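Local coordinates for uncharacterized protein PA2218 (Pseudomonas aeruginosa, PDB 2HDW), which is of unknown specific function but adopts an alpha/beta hydrolase fold and probably acts as a hydrolase, at residues K196-S201 with R307-I312; I99-P104 with G174-C179. All coordinates share one frame; numbering follows the deposited sequence.

Contact 1 of 2, residues K196-S201 with R307-I312; sequences KAVVTS and RPILLI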
loop_
_atom_site.group_PDB
_atom_site.type_symbol
_atom_site.label_atom_id
_atom_site.label_comp_id
_atom_site.label_asym_id
_atom_site.label_seq_id
_atom_site.Cartn_x
_atom_site.Cartn_y
_atom_site.Cartn_z
ATOM N N LYS A 196 7.975 -9.484 -11.865
ATOM C CA LYS A 196 7.736 -10.892 -12.181
ATOM C C LYS A 196 6.555 -11.603 -11.529
ATOM O O LYS A 196 6.032 -12.563 -12.088
ATOM C CB LYS A 196 9.006 -11.698 -11.889
ATOM C CG LYS A 196 10.228 -11.260 -12.684
ATOM C CD LYS A 196 9.963 -11.291 -14.185
ATOM C CE LYS A 196 11.266 -11.314 -14.979
ATOM N NZ LYS A 196 12.140 -10.165 -14.653
ATOM N N ALA A 197 6.153 -11.154 -10.349
ATOM C CA ALA A 197 5.042 -11.782 -9.641
ATOM C C ALA A 197 4.473 -10.769 -8.667
ATOM O O ALA A 197 5.157 -9.817 -8.296
ATOM C CB ALA A 197 5.528 -13.024 -8.892
ATOM N N VAL A 198 3.227 -10.981 -8.249
ATOM C CA VAL A 198 2.564 -10.056 -7.342
ATOM C C VAL A 198 1.633 -10.748 -6.351
ATOM O O VAL A 198 0.883 -11.660 -6.708
ATOM C CB VAL A 198 1.732 -9.003 -8.135
ATOM C CG1 VAL A 198 0.665 -9.706 -8.980
ATOM C CG2 VAL A 198 1.080 -8.014 -7.176
ATOM N N VAL A 199 1.702 -10.291 -5.104
ATOM C CA VAL A 199 0.868 -10.786 -4.013
ATOM C C VAL A 199 0.115 -9.591 -3.450
ATOM O O VAL A 199 0.676 -8.507 -3.352
ATOM C CB VAL A 199 1.718 -11.361 -2.851
ATOM C CG1 VAL A 199 0.858 -11.480 -1.584
ATOM C CG2 VAL A 199 2.277 -12.711 -3.229
ATOM N N THR A 200 -1.156 -9.777 -3.103
ATOM C CA THR A 200 -1.928 -8.702 -2.492
ATOM C C THR A 200 -2.396 -9.249 -1.151
ATOM O O THR A 200 -2.677 -10.443 -1.029
ATOM C CB THR A 200 -3.170 -8.295 -3.324
ATOM O OG1 THR A 200 -4.028 -9.428 -3.509
ATOM C CG2 THR A 200 -2.752 -7.733 -4.676
ATOM N N SER A 201 -2.455 -8.391 -0.140
ATOM C CA SER A 201 -2.897 -8.831 1.177
ATOM C C SER A 201 -4.078 -7.983 1.647
ATOM O O SER A 201 -3.978 -6.757 1.712
ATOM C CB SER A 201 -1.745 -8.732 2.182
ATOM O OG SER A 201 -2.085 -9.353 3.412
ATOM N N ARG A 307 2.358 -13.876 -15.976
ATOM C CA ARG A 307 2.923 -13.741 -14.626
ATOM C C ARG A 307 1.845 -14.100 -13.599
ATOM O O ARG A 307 0.671 -13.812 -13.808
ATOM C CB ARG A 307 3.431 -12.315 -14.400
ATOM C CG ARG A 307 4.652 -11.967 -15.246
ATOM C CD ARG A 307 4.893 -10.466 -15.276
ATOM N NE ARG A 307 3.798 -9.756 -15.941
ATOM C CZ ARG A 307 3.602 -8.442 -15.860
ATOM N NH1 ARG A 307 4.424 -7.689 -15.139
ATOM N NH2 ARG A 307 2.583 -7.878 -16.499
ATOM N N PRO A 308 2.239 -14.714 -12.467
ATOM C CA PRO A 308 1.348 -15.146 -11.387
ATOM C C PRO A 308 0.877 -14.114 -10.365
ATOM O O PRO A 308 1.609 -13.192 -9.997
ATOM C CB PRO A 308 2.154 -16.249 -10.724
ATOM C CG PRO A 308 3.530 -15.645 -10.736
ATOM C CD PRO A 308 3.636 -15.065 -12.150
ATOM N N ILE A 309 -0.355 -14.312 -9.898
ATOM C CA ILE A 309 -0.974 -13.452 -8.892
ATOM C C ILE A 309 -1.469 -14.311 -7.735
ATOM O O ILE A 309 -2.084 -15.355 -7.950
ATOM C CB ILE A 309 -2.219 -12.717 -9.424
ATOM C CG1 ILE A 309 -1.870 -11.839 -10.624
ATOM C CG2 ILE A 309 -2.809 -11.857 -8.323
ATOM C CD1 ILE A 309 -3.093 -11.197 -11.242
ATOM N N LEU A 310 -1.190 -13.870 -6.514
ATOM C CA LEU A 310 -1.652 -14.568 -5.320
ATOM C C LEU A 310 -2.360 -13.525 -4.463
ATOM O O LEU A 310 -1.715 -12.648 -3.892
ATOM C CB LEU A 310 -0.475 -15.170 -4.538
ATOM C CG LEU A 310 -0.823 -15.691 -3.133
ATOM C CD1 LEU A 310 -1.893 -16.781 -3.233
ATOM C CD2 LEU A 310 0.423 -16.233 -2.445
ATOM N N LEU A 311 -3.682 -13.592 -4.397
ATOM C CA LEU A 311 -4.428 -12.646 -3.581
ATOM C C LEU A 311 -4.740 -13.344 -2.261
ATOM O O LEU A 311 -5.317 -14.431 -2.250
ATOM C CB LEU A 311 -5.717 -12.223 -4.291
ATOM C CG LEU A 311 -5.504 -11.612 -5.683
ATOM C CD1 LEU A 311 -5.618 -12.717 -6.723
ATOM C CD2 LEU A 311 -6.556 -10.535 -5.964
ATOM N N ILE A 312 -4.340 -12.723 -1.156
ATOM C CA ILE A 312 -4.541 -13.286 0.177
ATOM C C ILE A 312 -5.576 -12.460 0.939
ATOM O O ILE A 312 -5.531 -11.236 0.904
ATOM C CB ILE A 312 -3.199 -13.285 0.957
ATOM C CG1 ILE A 312 -2.123 -13.974 0.113
ATOM C CG2 ILE A 312 -3.362 -13.981 2.308
ATOM C CD1 ILE A 312 -0.745 -14.037 0.761
HETATM O O HOH W 1 -5.794 -9.402 -1.188
#
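The ring of P308 touches K196 and A197 with its CG-CD end: CG lies 3.8 Å from A197 CB, and CD 3.5 Å from K196 O. That oxygen also has R307 CB beside it, while the flat guanidinium of R307 is held elsewhere, NH1 by V195 O, NE by I304 O and NH2 by E303 O. Beyond this entry, 197-201 and 309-312 run as parallel neighbouring strands. V198 bonds to the residues on either side of its partner I309, its N to P308 O and its O to L310 N; T200 does the same around L311, with I312 N at 2.8 Å from T200 O. V198 and I309 stand side by side, CG1 to CG1, on the face covered by helix 180-191. On the other face, toward helix 356-366, V199 CG2 rests on L310 CB and V199 CG1 meets I312 CD1 at 3.8 Å. T200 OG1, set between its own N and carbonyl carbon (chi1 58°), lies alongside L311, 3.4 Å from CB. A water 2.9 Å from T200 OG1 donates to I312 O at 2.8 Å. The chemistry is thus largely backbone pairing between hydrocarbon layers, with the water joining the buried T200 hydroxyl to the I312 carbonyl.

Contact 2 of 2, residues I99-P104 with G174-C179; sequences IVIGGP and GVIGIC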
loop_
_atom_site.group_PDB
_atom_site.type_symbol
_atom_site.label_atom_id
_atom_site.label_comp_id
_atom_site.label_asym_id
_atom_site.label_seq_id
_atom_site.Cartn_x
_atom_site.Cartn_y
_atom_site.Cartn_z
ATOM N N ILE A 99 11.809 -7.550 -3.316
ATOM C CA ILE A 99 10.371 -7.317 -3.194
ATOM C C ILE A 99 10.073 -5.885 -2.753
ATOM O O ILE A 99 10.651 -5.398 -1.779
ATOM C CB ILE A 99 9.740 -8.253 -2.134
ATOM C CG1 ILE A 99 10.050 -9.712 -2.458
ATOM C CG2 ILE A 99 8.237 -8.037 -2.072
ATOM C CD1 ILE A 99 9.580 -10.683 -1.382
ATOM N N VAL A 100 9.180 -5.209 -3.470
ATOM C CA VAL A 100 8.791 -3.856 -3.085
ATOM C C VAL A 100 7.432 -3.972 -2.415
ATOM O O VAL A 100 6.508 -4.579 -2.959
ATOM C CB VAL A 100 8.672 -2.904 -4.288
ATOM C CG1 VAL A 100 8.031 -1.590 -3.836
ATOM C CG2 VAL A 100 10.054 -2.632 -4.868
ATOM N N ILE A 101 7.315 -3.387 -1.231
ATOM C CA ILE A 101 6.080 -3.460 -0.473
ATOM C C ILE A 101 5.456 -2.100 -0.181
ATOM O O ILE A 101 6.132 -1.185 0.289
ATOM C CB ILE A 101 6.327 -4.196 0.849
ATOM C CG1 ILE A 101 7.075 -5.502 0.557
ATOM C CG2 ILE A 101 5.010 -4.471 1.550
ATOM C CD1 ILE A 101 7.590 -6.208 1.770
ATOM N N GLY A 102 4.161 -1.981 -0.463
ATOM C CA GLY A 102 3.449 -0.741 -0.213
ATOM C C GLY A 102 2.094 -1.012 0.419
ATOM O O GLY A 102 1.523 -2.098 0.252
ATOM N N GLY A 103 1.582 -0.028 1.151
ATOM C CA GLY A 103 0.288 -0.169 1.797
ATOM C C GLY A 103 0.419 -0.263 3.304
ATOM O O GLY A 103 1.521 -0.481 3.807
ATOM N N PRO A 104 -0.676 -0.074 4.061
ATOM C CA PRO A 104 -2.033 0.232 3.584
ATOM C C PRO A 104 -2.149 1.635 3.001
ATOM O O PRO A 104 -1.233 2.445 3.125
ATOM C CB PRO A 104 -2.887 0.090 4.843
ATOM C CG PRO A 104 -2.143 -0.940 5.645
ATOM C CD PRO A 104 -0.706 -0.496 5.473
ATOM N N GLY A 174 9.623 -8.733 -7.309
ATOM C CA GLY A 174 8.212 -8.967 -7.086
ATOM C C GLY A 174 7.683 -7.826 -6.239
ATOM O O GLY A 174 8.458 -6.985 -5.767
ATOM N N VAL A 175 6.368 -7.768 -6.056
ATOM C CA VAL A 175 5.783 -6.725 -5.229
ATOM C C VAL A 175 4.655 -7.259 -4.363
ATOM O O VAL A 175 4.002 -8.243 -4.714
ATOM C CB VAL A 175 5.208 -5.556 -6.062
ATOM C CG1 VAL A 175 6.323 -4.820 -6.788
ATOM C CG2 VAL A 175 4.169 -6.071 -7.037
ATOM N N ILE A 176 4.448 -6.617 -3.216
ATOM C CA ILE A 176 3.355 -6.991 -2.326
ATOM C C ILE A 176 2.520 -5.733 -2.071
ATOM O O ILE A 176 3.053 -4.701 -1.652
ATOM C CB ILE A 176 3.856 -7.533 -0.962
ATOM C CG1 ILE A 176 4.617 -8.848 -1.152
ATOM C CG2 ILE A 176 2.656 -7.785 -0.039
ATOM C CD1 ILE A 176 5.305 -9.344 0.117
ATOM N N GLY A 177 1.221 -5.822 -2.341
ATOM C CA GLY A 177 0.332 -4.693 -2.123
ATOM C C GLY A 177 -0.605 -5.006 -0.972
ATOM O O GLY A 177 -1.377 -5.962 -1.038
ATOM N N ILE A 178 -0.540 -4.197 0.081
ATOM C CA ILE A 178 -1.364 -4.391 1.265
ATOM C C ILE A 178 -2.543 -3.419 1.312
ATOM O O ILE A 178 -2.402 -2.238 0.994
ATOM C CB ILE A 178 -0.544 -4.167 2.567
ATOM C CG1 ILE A 178 0.766 -4.957 2.520
ATOM C CG2 ILE A 178 -1.372 -4.586 3.775
ATOM C CD1 ILE A 178 1.755 -4.568 3.610
ATOM N N CYS A 179 -3.702 -3.923 1.714
ATOM C CA CYS A 179 -4.882 -3.083 1.844
ATOM C C CYS A 179 -5.137 -2.305 0.548
ATOM O O CYS A 179 -5.174 -2.885 -0.539
ATOM C CB CYS A 179 -4.666 -2.128 3.027
ATOM S SG CYS A 179 -6.142 -1.299 3.685
#
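Two central parallel strands of the alpha/beta hydrolase sheet meet here: 99-102 runs into a loop with a cis proline, 174-178 into a sharp turn at C179. That turn resembles the nucleophile elbow of this fold: C179 has a strained backbone (phi 53°) and stands between strand 173-178 and helix 180-191, with its side chain touching H344. V100 N bonds to G174 O at 3.0 Å, and V100 O accepts from I176 N. G102 continues the pattern, its N almost in line with the I176 carbonyl (C=O...N 175°) and its O receiving I178 N at 2.9 Å. On the face of I99, I101 and I176, near helices 112-122 and 356-366, I99 CG2 reaches I176 CG1 at 3.8 Å, and I101 CG1 lies beside I176 CB. V100 and V175 pack on the opposite face, CB to CG1, where helix 148-164 covers V100. Near the strand ends, I101 CG2 crosses I178 CD1 at 3.9 Å. G103 CA sits 3.5 Å from I178 O, an approach that needs glycine, since a beta carbon would collide with that oxygen. A cis peptide then leads into P104, whose CB presses on C179 CB at 3.4 Å, closer than usual for two carbons. With SG anti to the backbone N (chi1 -164°), the sulfur also comes within 3.7 Å of P104 CB. Chemically, backbone bonds between aliphatic layers give way to tight P104-C179 carbon contact, placing the thiol of this elbow-like turn beside a loop that in relatives often contributes to the oxyanion hole, a role only inferred here.

From the N terminus, strand 96-102 comes first, and the chain then makes helix 112-122, strand 126-130 and helix 148-164 before strand 173-178 returns beside it, closing contact 2. Helix 180-191 next carries the chain across to strand 197-201, a beta-alpha-beta crossover. The long excursion that follows, built of helices 206-212, 220-240, 258-267 and 289-292 with no strand, ends when strand 309-314 closes contact 1. The two loops are in series, neither enclosing the other. They join where strands 173-178 and 197-201 adjoin: S201 N and G177 O, 2.8 Å apart, probably bond. Four strands adjacent in one sheet, 96-102, 173-178, 197-201 and 309-314, are thereby tied together.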